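Local coordinates for beta-ketoacyl synthase (Burkholderia phymatum, PDB 4EWG), which probably catalyses the condensation step of chain elongation as a 3-oxoacyl-[acyl-carrier-protein] synthase, and can bind calcium, at residues A[211-216]-A[220-225]; A[64-69]-A[80-85]; A[180-185]-A[244-249]; A[25-30]-A[356-361]. All blocks are in the same frame, centred on the assembly; numbering follows the deposited sequence.

Contact 1 (A[211-216]-A[220-225]). With IMD (imidazole), chain C.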
loop_
_atom_site.group_PDB
_atom_site.type_symbol
_atom_site.label_atom_id
_atom_site.label_comp_id
_atom_site.label_asym_id
_atom_site.label_seq_id
_atom_site.Cartn_x
_atom_site.Cartn_y
_atom_site.Cartn_z
ATOM N N ALA A 211 5.077 -22.653 -9.759
ATOM C CA ALA A 211 5.165 -22.759 -8.296
ATOM C C ALA A 211 3.949 -23.463 -7.731
ATOM O O ALA A 211 3.934 -23.832 -6.544
ATOM C CB ALA A 211 5.299 -21.372 -7.672
ATOM N N THR A 212 2.945 -23.699 -8.579
ATOM C CA THR A 212 1.740 -24.376 -8.132
ATOM C C THR A 212 1.902 -25.903 -8.176
ATOM O O THR A 212 2.486 -26.444 -9.104
ATOM C CB THR A 212 0.542 -24.018 -9.015
ATOM O OG1 THR A 212 0.911 -24.150 -10.387
ATOM C CG2 THR A 212 0.067 -22.618 -8.754
ATOM N N SER A 213 1.344 -26.586 -7.188
ATOM C CA SER A 213 1.161 -28.038 -7.238
ATOM C C SER A 213 0.222 -28.436 -8.382
ATOM O O SER A 213 -0.797 -27.764 -8.605
ATOM C CB SER A 213 0.557 -28.528 -5.930
ATOM O OG SER A 213 0.310 -29.933 -5.967
ATOM N N THR A 214 0.553 -29.527 -9.081
ATOM C CA THR A 214 -0.249 -30.026 -10.158
ATOM C C THR A 214 -0.737 -31.468 -9.887
ATOM O O THR A 214 -1.106 -32.186 -10.819
ATOM C CB THR A 214 0.532 -29.997 -11.475
ATOM O OG1 THR A 214 1.704 -30.745 -11.302
ATOM C CG2 THR A 214 0.916 -28.567 -11.880
ATOM N N ARG A 215 -0.778 -31.881 -8.627
ATOM C CA ARG A 215 -1.353 -33.177 -8.301
ATOM C C ARG A 215 -2.863 -33.081 -8.346
ATOM O O ARG A 215 -3.535 -33.142 -7.331
ATOM C CB ARG A 215 -0.841 -33.668 -6.961
ATOM C CG ARG A 215 0.591 -34.132 -7.088
ATOM C CD ARG A 215 1.192 -34.489 -5.750
ATOM N NE ARG A 215 0.682 -35.775 -5.243
ATOM C CZ ARG A 215 1.135 -36.391 -4.151
ATOM N NH1 ARG A 215 2.105 -35.847 -3.423
ATOM N NH2 ARG A 215 0.614 -37.553 -3.787
ATOM N N ASN A 216 -3.392 -32.950 -9.558
ATOM C CA ASN A 216 -4.773 -32.521 -9.754
ATOM C C ASN A 216 -5.808 -33.554 -9.308
ATOM O O ASN A 216 -6.966 -33.218 -9.020
ATOM C CB ASN A 216 -4.975 -32.056 -11.199
ATOM C CG ASN A 216 -4.219 -30.752 -11.503
ATOM O OD1 ASN A 216 -3.845 -30.006 -10.592
ATOM N ND2 ASN A 216 -4.050 -30.449 -12.756
ATOM N N HIS A 220 -6.373 -33.924 -1.364
ATOM C CA HIS A 220 -6.137 -34.250 0.041
ATOM C C HIS A 220 -4.688 -34.451 0.401
ATOM O O HIS A 220 -4.336 -34.454 1.588
ATOM C CB HIS A 220 -6.949 -35.497 0.438
ATOM C CG HIS A 220 -6.641 -36.722 -0.383
ATOM N ND1 HIS A 220 -6.802 -36.762 -1.730
ATOM C CD2 HIS A 220 -6.188 -37.978 -0.009
ATOM C CE1 HIS A 220 -6.458 -37.970 -2.181
ATOM N NE2 HIS A 220 -6.076 -38.712 -1.142
ATOM N N LEU A 221 -3.829 -34.618 -0.600
ATOM C CA LEU A 221 -2.410 -34.973 -0.371
ATOM C C LEU A 221 -1.428 -33.811 -0.652
ATOM O O LEU A 221 -0.199 -33.989 -0.589
ATOM C CB LEU A 221 -2.036 -36.235 -1.200
ATOM C CG LEU A 221 -2.735 -37.557 -0.786
ATOM C CD1 LEU A 221 -2.228 -38.802 -1.516
ATOM C CD2 LEU A 221 -2.601 -37.754 0.711
ATOM N N THR A 222 -1.969 -32.624 -0.938
ATOM C CA THR A 222 -1.146 -31.485 -1.357
ATOM C C THR A 222 -1.854 -30.205 -0.865
ATOM O O THR A 222 -3.096 -30.160 -0.847
ATOM C CB THR A 222 -0.950 -31.500 -2.907
ATOM O OG1 THR A 222 -0.027 -30.497 -3.302
ATOM C CG2 THR A 222 -2.318 -31.295 -3.669
ATOM N N PRO A 223 -1.085 -29.179 -0.473
ATOM C CA PRO A 223 0.374 -29.005 -0.531
ATOM C C PRO A 223 1.056 -29.685 0.642
ATOM O O PRO A 223 0.382 -30.181 1.528
ATOM C CB PRO A 223 0.536 -27.499 -0.445
ATOM C CG PRO A 223 -0.633 -27.062 0.424
ATOM C CD PRO A 223 -1.751 -27.998 0.103
ATOM N N ARG A 224 2.388 -29.700 0.624
ATOM C CA ARG A 224 3.172 -30.502 1.547
ATOM C C ARG A 224 4.407 -29.735 2.038
ATOM O O ARG A 224 5.536 -30.086 1.704
ATOM C CB ARG A 224 3.634 -31.809 0.857
ATOM C CG ARG A 224 2.577 -32.560 0.070
ATOM C CD ARG A 224 3.149 -33.841 -0.566
ATOM N NE ARG A 224 3.601 -34.813 0.421
ATOM C CZ ARG A 224 2.816 -35.687 1.039
ATOM N NH1 ARG A 224 3.341 -36.525 1.922
ATOM N NH2 ARG A 224 1.516 -35.746 0.788
ATOM N N PRO A 225 4.202 -28.706 2.853
ATOM C CA PRO A 225 5.335 -27.901 3.267
ATOM C C PRO A 225 6.481 -28.717 3.866
ATOM O O PRO A 225 6.248 -29.582 4.709
ATOM C CB PRO A 225 4.739 -26.954 4.319
ATOM C CG PRO A 225 3.318 -26.876 3.968
ATOM C CD PRO A 225 2.953 -28.242 3.461
HETATM N N1 IMD C . 4.063 -26.879 -12.688
HETATM C C2 IMD C . 3.597 -26.159 -11.627
HETATM N N3 IMD C . 2.782 -25.191 -12.089
HETATM C C4 IMD C . 2.723 -25.298 -13.460
HETATM C C5 IMD C . 3.527 -26.377 -13.837
#
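R215 and R224 bring two like charges together, NH1 of R215 lying 4.3 Å from NE of R224; the same NH1 packs on CD of R224 at 3.6 Å, and the side chains cross at about a right angle. Both belong to the long loop between helix 200-207 and strand 238-246 of this thiolase-fold ketosynthase. Each guanidinium also has a carboxylate partner, E218 for R215 and D227 for R224, which would offset the mutual repulsion. The R215 chain bends at chi3 (75°), bringing its guanidinium over L221; CB of L221 covers one face, and NH2 of R215 is 3.8 Å from CD1 of L221. R224 is tied back to its own segment, NH2 donating within its guanidinium plane to O of L221 at 2.8 Å. A cis peptide before P223 turns the backbone between these two residues. Deeper in, the hydroxyls of S213 and T222 meet, both pointing anti to their own backbone N. D231 also bonds OG of S213, so this buried oxygen has two polar partners, T222 and D231. The hydroxyl pair itself is short, OG of S213 to OG1 of T222 at 2.7 Å.

Contact 2 (A[64-69]-A[80-85]); sequences ADWPRK and YAVRAS
W66 and R83 are the closest backbone pair, their CA atoms 10.0 Å apart, so the loop leading into helix 68-71 stands well off helix 76-92 and a single indole spans the interval. W66 reaches across with the far corner of its six-membered ring. CG1 of V82 sits over one face of that ring, 4.1 Å from the centroid and 28° off the normal, a CH-pi contact; its nearest ring atom is CH2 of W66, at 3.7 Å. V82 presents this methyl because CG1 stands anti to the backbone N (chi1 171°). R83 meets the edge of the ring: its backbone N is 3.6 Å from CH2 of W66, close to the ring plane, and its CB lies 3.8 Å from the same carbon. The indole therefore bears on the helix with a face against one residue and an edge against the next. Its polar end is held too, since NE1 of W66 bonds E86, whose carboxylate also forms a salt bridge with R83. F154 meets the W66 ring edge-to-face, bringing helix 146-154 into the same cluster. Elsewhere, helix 76-92 packs through A84 on strands 238-246 and 105-110. This is the alpha-on-beta layering of the thiolase fold, with a tryptophan from the loop before helix 68-71 fastening that loop to the helix.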
loop_
_atom_site.group_PDB
_atom_site.type_symbol
_atom_site.label_atom_id
_atom_site.label_comp_id
_atom_site.label_asym_id
_atom_site.label_seq_id
_atom_site.Cartn_x
_atom_site.Cartn_y
_atom_site.Cartn_z
ATOM N N ALA A 64 -27.132 -10.136 6.111
ATOM C CA ALA A 64 -28.385 -9.549 5.634
ATOM C C ALA A 64 -28.528 -8.056 5.992
ATOM O O ALA A 64 -29.104 -7.283 5.235
ATOM C CB ALA A 64 -29.559 -10.350 6.208
ATOM N N ASP A 65 -28.003 -7.660 7.143
ATOM C CA ASP A 65 -28.172 -6.308 7.628
ATOM C C ASP A 65 -27.120 -5.306 7.089
ATOM O O ASP A 65 -27.059 -4.169 7.560
ATOM C CB ASP A 65 -28.160 -6.343 9.159
ATOM C CG ASP A 65 -26.765 -6.610 9.728
ATOM O OD1 ASP A 65 -25.941 -7.303 9.074
ATOM O OD2 ASP A 65 -26.489 -6.092 10.834
ATOM N N TRP A 66 -26.270 -5.708 6.128
ATOM C CA TRP A 66 -25.365 -4.743 5.485
ATOM C C TRP A 66 -26.170 -3.931 4.552
ATOM O O TRP A 66 -26.814 -4.468 3.667
ATOM C CB TRP A 66 -24.229 -5.420 4.729
ATOM C CG TRP A 66 -23.189 -6.003 5.633
ATOM C CD1 TRP A 66 -23.250 -6.126 7.028
ATOM C CD2 TRP A 66 -21.926 -6.626 5.248
ATOM N NE1 TRP A 66 -22.135 -6.736 7.500
ATOM C CE2 TRP A 66 -21.299 -7.065 6.479
ATOM C CE3 TRP A 66 -21.271 -6.865 4.036
ATOM C CZ2 TRP A 66 -20.076 -7.686 6.494
ATOM C CZ3 TRP A 66 -20.023 -7.500 4.077
ATOM C CH2 TRP A 66 -19.447 -7.895 5.284
ATOM N N PRO A 67 -26.144 -2.622 4.720
ATOM C CA PRO A 67 -26.937 -1.775 3.848
ATOM C C PRO A 67 -26.312 -1.574 2.472
ATOM O O PRO A 67 -25.113 -1.275 2.355
ATOM C CB PRO A 67 -26.980 -0.439 4.611
ATOM C CG PRO A 67 -25.706 -0.407 5.388
ATOM C CD PRO A 67 -25.429 -1.840 5.760
ATOM N N ARG A 68 -27.156 -1.691 1.450
ATOM C CA ARG A 68 -26.801 -1.468 0.054
ATOM C C ARG A 68 -25.898 -0.267 -0.170
ATOM O O ARG A 68 -24.898 -0.339 -0.914
ATOM C CB ARG A 68 -28.116 -1.297 -0.744
ATOM C CG ARG A 68 -27.940 -1.091 -2.247
ATOM C CD ARG A 68 -29.246 -1.289 -3.033
ATOM N NE ARG A 68 -28.929 -1.851 -4.346
ATOM C CZ ARG A 68 -28.594 -1.139 -5.414
ATOM N NH1 ARG A 68 -28.563 0.179 -5.359
ATOM N NH2 ARG A 68 -28.291 -1.741 -6.544
ATOM N N LYS A 69 -26.237 0.848 0.458
ATOM C CA LYS A 69 -25.495 2.087 0.246
ATOM C C LYS A 69 -24.037 1.891 0.612
ATOM O O LYS A 69 -23.166 2.531 0.049
ATOM C CB LYS A 69 -26.123 3.247 1.041
ATOM N N TYR A 80 -14.966 -9.871 2.232
ATOM C CA TYR A 80 -14.252 -10.723 3.211
ATOM C C TYR A 80 -13.595 -9.845 4.286
ATOM O O TYR A 80 -13.704 -10.109 5.470
ATOM C CB TYR A 80 -13.163 -11.533 2.553
ATOM C CG TYR A 80 -13.576 -12.526 1.466
ATOM C CD1 TYR A 80 -14.902 -12.849 1.196
ATOM C CD2 TYR A 80 -12.593 -13.151 0.707
ATOM C CE1 TYR A 80 -15.232 -13.774 0.211
ATOM C CE2 TYR A 80 -12.917 -14.066 -0.278
ATOM C CZ TYR A 80 -14.229 -14.380 -0.514
ATOM O OH TYR A 80 -14.505 -15.321 -1.520
ATOM N N ALA A 81 -12.928 -8.787 3.831
ATOM C CA ALA A 81 -12.163 -7.899 4.704
ATOM C C ALA A 81 -13.110 -7.264 5.741
ATOM O O ALA A 81 -12.811 -7.257 6.927
ATOM C CB ALA A 81 -11.468 -6.819 3.879
ATOM N N VAL A 82 -14.253 -6.751 5.264
ATOM C CA VAL A 82 -15.234 -6.116 6.132
ATOM C C VAL A 82 -15.852 -7.117 7.130
ATOM O O VAL A 82 -15.958 -6.837 8.311
ATOM C CB VAL A 82 -16.325 -5.419 5.323
ATOM C CG1 VAL A 82 -17.446 -4.945 6.234
ATOM C CG2 VAL A 82 -15.737 -4.235 4.549
ATOM N N ARG A 83 -16.132 -8.322 6.668
ATOM C CA ARG A 83 -16.712 -9.319 7.532
ATOM C C ARG A 83 -15.727 -9.727 8.633
ATOM O O ARG A 83 -16.100 -9.851 9.794
ATOM C CB ARG A 83 -17.150 -10.528 6.707
ATOM C CG ARG A 83 -17.749 -11.653 7.528
ATOM C CD ARG A 83 -18.884 -11.161 8.392
ATOM N NE ARG A 83 -19.530 -12.269 9.072
ATOM C CZ ARG A 83 -20.294 -12.149 10.146
ATOM N NH1 ARG A 83 -20.493 -10.956 10.687
ATOM N NH2 ARG A 83 -20.856 -13.228 10.699
ATOM N N ALA A 84 -14.458 -9.937 8.243
ATOM C CA ALA A 84 -13.372 -10.220 9.179
ATOM C C ALA A 84 -13.287 -9.169 10.249
ATOM O O ALA A 84 -13.143 -9.471 11.450
ATOM C CB ALA A 84 -12.040 -10.298 8.440
ATOM N N SER A 85 -13.362 -7.922 9.806
ATOM C CA SER A 85 -13.124 -6.813 10.672
ATOM C C SER A 85 -14.318 -6.643 11.607
ATOM O O SER A 85 -14.137 -6.305 12.774
ATOM C CB SER A 85 -12.876 -5.559 9.833
ATOM O OG SER A 85 -11.756 -5.715 9.003
#

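Contact 3 (A[180-185]-A[244-249]); sequences ENIAMG and LEEYEH
The calcium-binding residue H249 lies in the first turn of the helix that follows the strand end where I182 packs against L244, E245 and E246, although no metal is bound to this chain in the model. In the thiolase fold this joins the last turn of helix 170-183 to the end of strand 238-246. I182 does all the touching from its side, and its two branches divide the work. CD1, at the end of a fully extended chain (chi2 -180°), presses on CB of L244 at 3.5 Å, tighter than ordinary van der Waals contact. CG2 lies along the backbone two residues further on, 3.6 Å from N of E246 and 3.7 Å from its CB. M190 and V8, from the strands on either side of 238-246, add to the apolar surroundings. The helix then closes at G185 in a Schellman motif, while nearby E180 makes a salt bridge to R160 of the second subunit, which places the contact beside the dimer interface. E246 is the N-cap of helix 247-252: its chain folds back at chi2, and OE2 accepts from N of E248 and OE1 from N of H249, both from above the carboxylate plane. E245 points away from I182, and its OE2, also salt-bridged to R253, would help fix the rotation of the histidine ring. ND1 of H249 donates, almost exactly in the ring plane, to the anti side of OE2 of E245 at 2.7 Å.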
loop_
_atom_site.group_PDB
_atom_site.type_symbol
_atom_site.label_atom_id
_atom_site.label_comp_id
_atom_site.label_asym_id
_atom_site.label_seq_id
_atom_site.Cartn_x
_atom_site.Cartn_y
_atom_site.Cartn_z
ATOM N N GLU A 180 3.356 -0.253 14.850
ATOM C CA GLU A 180 4.276 0.847 15.025
ATOM C C GLU A 180 3.514 2.181 15.123
ATOM O O GLU A 180 3.924 3.076 15.830
ATOM C CB GLU A 180 5.287 0.864 13.889
ATOM C CG GLU A 180 6.286 -0.286 13.981
ATOM C CD GLU A 180 7.185 -0.410 12.774
ATOM O OE1 GLU A 180 6.819 0.107 11.692
ATOM O OE2 GLU A 180 8.234 -1.108 12.878
ATOM N N ASN A 181 2.408 2.306 14.387
ATOM C CA ASN A 181 1.580 3.507 14.494
ATOM C C ASN A 181 1.044 3.711 15.919
ATOM O O ASN A 181 1.073 4.833 16.444
ATOM C CB ASN A 181 0.435 3.476 13.465
ATOM C CG ASN A 181 0.859 3.996 12.105
ATOM O OD1 ASN A 181 0.950 5.194 11.902
ATOM N ND2 ASN A 181 1.088 3.097 11.167
ATOM N N ILE A 182 0.599 2.631 16.564
ATOM C CA ILE A 182 0.090 2.737 17.964
ATOM C C ILE A 182 1.237 2.969 18.927
ATOM O O ILE A 182 1.176 3.852 19.767
ATOM C CB ILE A 182 -0.698 1.484 18.388
ATOM C CG1 ILE A 182 -1.892 1.282 17.438
ATOM C CG2 ILE A 182 -1.144 1.581 19.854
ATOM C CD1 ILE A 182 -2.761 0.075 17.743
ATOM N N ALA A 183 2.305 2.208 18.781
ATOM C CA ALA A 183 3.491 2.373 19.630
ATOM C C ALA A 183 3.988 3.810 19.632
ATOM O O ALA A 183 4.417 4.350 20.677
ATOM C CB ALA A 183 4.616 1.449 19.167
ATOM N N MET A 184 3.950 4.409 18.455
ATOM C CA MET A 184 4.465 5.740 18.199
ATOM C C MET A 184 3.443 6.832 18.596
ATOM O O MET A 184 3.745 7.997 18.552
ATOM C CB MET A 184 4.830 5.799 16.708
ATOM C CG MET A 184 5.659 6.950 16.219
ATOM S SD MET A 184 6.077 6.827 14.414
ATOM C CE MET A 184 5.650 8.506 13.915
ATOM N N GLY A 185 2.245 6.434 19.015
ATOM C CA GLY A 185 1.243 7.374 19.515
ATOM C C GLY A 185 0.383 8.044 18.474
ATOM O O GLY A 185 -0.329 8.971 18.785
ATOM N N LEU A 244 -5.792 -4.039 17.143
ATOM C CA LEU A 244 -4.635 -3.669 17.940
ATOM C C LEU A 244 -5.048 -2.472 18.749
ATOM O O LEU A 244 -5.832 -1.628 18.277
ATOM C CB LEU A 244 -3.434 -3.275 17.053
ATOM C CG LEU A 244 -2.533 -4.351 16.434
ATOM C CD1 LEU A 244 -3.370 -5.343 15.636
ATOM C CD2 LEU A 244 -1.484 -3.684 15.528
ATOM N N GLU A 245 -4.509 -2.372 19.959
ATOM C CA GLU A 245 -4.981 -1.348 20.871
ATOM C C GLU A 245 -3.874 -0.957 21.831
ATOM O O GLU A 245 -3.152 -1.819 22.334
ATOM C CB GLU A 245 -6.173 -1.888 21.616
ATOM C CG GLU A 245 -6.811 -0.915 22.586
ATOM C CD GLU A 245 -8.173 -1.385 23.090
ATOM O OE1 GLU A 245 -8.644 -2.482 22.683
ATOM O OE2 GLU A 245 -8.778 -0.648 23.901
ATOM N N GLU A 246 -3.738 0.346 22.071
ATOM C CA GLU A 246 -2.754 0.815 23.030
ATOM C C GLU A 246 -3.081 0.190 24.405
ATOM O O GLU A 246 -4.234 0.056 24.776
ATOM C CB GLU A 246 -2.742 2.342 23.094
ATOM C CG GLU A 246 -1.661 2.929 23.974
ATOM C CD GLU A 246 -2.042 3.034 25.434
ATOM O OE1 GLU A 246 -3.218 3.299 25.730
ATOM O OE2 GLU A 246 -1.159 2.833 26.300
ATOM N N TYR A 247 -2.041 -0.162 25.136
ATOM C CA TYR A 247 -2.161 -0.997 26.319
ATOM C C TYR A 247 -2.991 -0.367 27.449
ATOM O O TYR A 247 -3.886 -1.014 27.977
ATOM C CB TYR A 247 -0.759 -1.376 26.798
ATOM C CG TYR A 247 -0.695 -2.217 28.068
ATOM C CD1 TYR A 247 -1.308 -3.463 28.147
ATOM C CD2 TYR A 247 -0.001 -1.742 29.201
ATOM C CE1 TYR A 247 -1.231 -4.219 29.307
ATOM C CE2 TYR A 247 0.079 -2.492 30.371
ATOM C CZ TYR A 247 -0.535 -3.721 30.421
ATOM O OH TYR A 247 -0.429 -4.436 31.590
ATOM N N GLU A 248 -2.701 0.878 27.823
ATOM C CA GLU A 248 -3.462 1.530 28.917
ATOM C C GLU A 248 -4.931 1.695 28.541
ATOM O O GLU A 248 -5.821 1.474 29.358
ATOM C CB GLU A 248 -2.866 2.878 29.274
ATOM C CG GLU A 248 -1.443 2.780 29.802
ATOM C CD GLU A 248 -1.344 1.948 31.062
ATOM O OE1 GLU A 248 -2.017 2.312 32.029
ATOM O OE2 GLU A 248 -0.615 0.927 31.083
ATOM N N HIS A 249 -5.182 2.052 27.288
ATOM C CA HIS A 249 -6.535 2.161 26.808
ATOM C C HIS A 249 -7.277 0.846 26.941
ATOM O O HIS A 249 -8.374 0.801 27.454
ATOM C CB HIS A 249 -6.512 2.626 25.387
ATOM C CG HIS A 249 -7.846 2.931 24.847
ATOM N ND1 HIS A 249 -8.668 1.967 24.344
ATOM C CD2 HIS A 249 -8.510 4.144 24.689
ATOM C CE1 HIS A 249 -9.808 2.534 23.913
ATOM N NE2 HIS A 249 -9.714 3.869 24.111
#

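Contact 4 (A[25-30]-A[356-361])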
loop_
_atom_site.group_PDB
_atom_site.type_symbol
_atom_site.label_atom_id
_atom_site.label_comp_id
_atom_site.label_asym_id
_atom_site.label_seq_id
_atom_site.Cartn_x
_atom_site.Cartn_y
_atom_site.Cartn_z
ATOM N N GLU A 25 -14.714 -24.068 15.834
ATOM C CA GLU A 25 -14.954 -24.718 14.547
ATOM C C GLU A 25 -13.617 -24.993 13.817
ATOM O O GLU A 25 -13.377 -26.098 13.281
ATOM C CB GLU A 25 -15.816 -23.681 13.826
ATOM C CG GLU A 25 -16.685 -23.958 12.623
ATOM C CD GLU A 25 -17.662 -22.754 12.421
ATOM O OE1 GLU A 25 -17.226 -21.572 12.096
ATOM O OE2 GLU A 25 -18.865 -22.973 12.671
ATOM N N ILE A 26 -12.734 -23.999 13.819
ATOM C CA ILE A 26 -11.434 -24.122 13.157
ATOM C C ILE A 26 -10.544 -25.143 13.871
ATOM O O ILE A 26 -9.921 -25.993 13.232
ATOM C CB ILE A 26 -10.726 -22.756 13.078
ATOM C CG1 ILE A 26 -11.512 -21.812 12.141
ATOM C CG2 ILE A 26 -9.290 -22.917 12.576
ATOM C CD1 ILE A 26 -11.286 -20.317 12.358
ATOM N N GLU A 27 -10.495 -25.072 15.200
ATOM C CA GLU A 27 -9.757 -26.067 16.003
ATOM C C GLU A 27 -10.191 -27.498 15.662
ATOM O O GLU A 27 -9.348 -28.368 15.451
ATOM C CB GLU A 27 -9.925 -25.824 17.517
ATOM C CG GLU A 27 -8.909 -26.578 18.392
ATOM C CD GLU A 27 -9.112 -26.360 19.871
ATOM O OE1 GLU A 27 -9.255 -25.208 20.303
ATOM O OE2 GLU A 27 -9.104 -27.364 20.612
ATOM N N ALA A 28 -11.494 -27.724 15.585
ATOM C CA ALA A 28 -12.017 -29.057 15.267
ATOM C C ALA A 28 -11.517 -29.507 13.888
ATOM O O ALA A 28 -11.095 -30.643 13.714
ATOM C CB ALA A 28 -13.551 -29.065 15.344
ATOM N N ALA A 29 -11.495 -28.586 12.923
ATOM C CA ALA A 29 -10.989 -28.900 11.592
ATOM C C ALA A 29 -9.489 -29.210 11.622
ATOM O O ALA A 29 -9.056 -30.224 11.106
ATOM C CB ALA A 29 -11.275 -27.772 10.624
ATOM N N LEU A 30 -8.706 -28.338 12.233
ATOM C CA LEU A 30 -7.294 -28.596 12.379
ATOM C C LEU A 30 -7.115 -29.992 12.966
ATOM O O LEU A 30 -6.416 -30.843 12.386
ATOM C CB LEU A 30 -6.634 -27.553 13.264
ATOM C CG LEU A 30 -6.501 -26.128 12.714
ATOM C CD1 LEU A 30 -5.947 -25.201 13.795
ATOM C CD2 LEU A 30 -5.628 -26.084 11.468
ATOM N N MET A 356 -1.191 -20.472 20.656
ATOM C CA MET A 356 -0.390 -20.087 21.824
ATOM C C MET A 356 -1.214 -20.052 23.082
ATOM O O MET A 356 -0.774 -20.546 24.087
ATOM C CB MET A 356 0.278 -18.713 21.632
ATOM C CG MET A 356 0.965 -18.183 22.886
ATOM S SD MET A 356 2.011 -16.755 22.614
ATOM C CE MET A 356 0.849 -15.399 22.526
ATOM N N LYS A 357 -2.417 -19.471 23.018
ATOM C CA LYS A 357 -3.293 -19.392 24.214
ATOM C C LYS A 357 -3.650 -20.749 24.747
ATOM O O LYS A 357 -3.897 -20.899 25.941
ATOM C CB LYS A 357 -4.591 -18.661 23.927
ATOM C CG LYS A 357 -4.470 -17.141 23.886
ATOM C CD LYS A 357 -5.685 -16.508 23.215
ATOM C CE LYS A 357 -6.875 -16.391 24.152
ATOM N NZ LYS A 357 -8.160 -16.167 23.416
ATOM N N ARG A 358 -3.661 -21.757 23.882
ATOM C CA ARG A 358 -4.120 -23.074 24.289
ATOM C C ARG A 358 -3.035 -24.112 24.436
ATOM O O ARG A 358 -3.331 -25.282 24.675
ATOM C CB ARG A 358 -5.172 -23.540 23.308
ATOM C CG ARG A 358 -6.342 -22.591 23.288
ATOM C CD ARG A 358 -7.368 -22.982 22.240
ATOM N NE ARG A 358 -8.562 -22.143 22.343
ATOM C CZ ARG A 358 -8.640 -20.863 21.968
ATOM N NH1 ARG A 358 -7.584 -20.201 21.460
ATOM N NH2 ARG A 358 -9.783 -20.227 22.091
ATOM N N ASN A 359 -1.773 -23.700 24.360
ATOM C CA ASN A 359 -0.644 -24.649 24.434
ATOM C C ASN A 359 -0.705 -25.806 23.437
ATOM O O ASN A 359 -0.229 -26.936 23.724
ATOM C CB ASN A 359 -0.518 -25.217 25.861
ATOM C CG ASN A 359 -0.136 -24.161 26.877
ATOM O OD1 ASN A 359 0.355 -23.090 26.528
ATOM N ND2 ASN A 359 -0.363 -24.462 28.140
ATOM N N TRP A 360 -1.272 -25.529 22.262
ATOM C CA TRP A 360 -1.609 -26.578 21.300
ATOM C C TRP A 360 -1.250 -26.126 19.918
ATOM O O TRP A 360 -1.785 -25.133 19.410
ATOM C CB TRP A 360 -3.082 -26.869 21.419
ATOM C CG TRP A 360 -3.576 -27.976 20.568
ATOM C CD1 TRP A 360 -3.716 -29.323 20.916
ATOM C CD2 TRP A 360 -4.069 -27.870 19.201
ATOM N NE1 TRP A 360 -4.228 -30.042 19.871
ATOM C CE2 TRP A 360 -4.464 -29.218 18.804
ATOM C CE3 TRP A 360 -4.216 -26.820 18.285
ATOM C CZ2 TRP A 360 -4.971 -29.494 17.536
ATOM C CZ3 TRP A 360 -4.731 -27.110 17.008
ATOM C CH2 TRP A 360 -5.100 -28.413 16.645
ATOM N N TYR A 361 -0.322 -26.838 19.289
ATOM C CA TYR A 361 0.263 -26.382 18.032
ATOM C C TYR A 361 0.065 -27.428 16.942
ATOM O O TYR A 361 0.618 -28.538 16.998
ATOM C CB TYR A 361 1.746 -26.027 18.235
ATOM C CG TYR A 361 1.962 -24.790 19.107
ATOM C CD1 TYR A 361 1.856 -24.871 20.489
ATOM C CD2 TYR A 361 2.260 -23.548 18.546
ATOM C CE1 TYR A 361 2.039 -23.754 21.289
ATOM C CE2 TYR A 361 2.455 -22.420 19.341
ATOM C CZ TYR A 361 2.341 -22.529 20.714
ATOM O OH TYR A 361 2.531 -21.424 21.530
#
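W360 carries the largest share of the contact, its six-membered ring reaching helix 23-32 between E27 and L30. The aliphatic part of E27 lies over one face of the indole, CG of E27 being 4.4 Å from CZ3 of W360. L30 comes instead to the edge: its CB is 3.8 Å from CH2 of W360, nearly in the ring plane, and its CD1 is 3.9 Å from CZ3. With CG anti to its backbone N (chi1 -165°) and an extended chain, E27 carries its carboxylate beyond the ring to R358. The salt bridge there is long, OE1 of E27 to NE of R358 at 3.7 Å, and the oxygen stands well out of the guanidinium plane, so charge alone links them. W23 and K31 also hold the E27 carboxylate, and E354 pairs with R358. The result ties helix 23-32 to the last part of helix 344-358 and to the weakly bonded strand 360-361, which pairs with strand 385-386.

Contact 4 closes the widest loop of the four, between helix 23-32 and residues 356-361, and the other three are nested inside it. Contact 2 closes before either contact 3 or contact 1 opens, while contact 1 lies within the loop closed by contact 3. Contact 3, which holds the calcium ligand H249, is on the opposite side of the chain's centre from contact 1, their centres about 40 Å apart. None touches another: contacts 2 and 4 come nearest, with atoms about 9 Å apart, and contacts 2 and 3 approach to about 10 Å. Strand 238-246 connects these last two, meeting helix 76-92 through A239 and T241 near its start and I182 at its end.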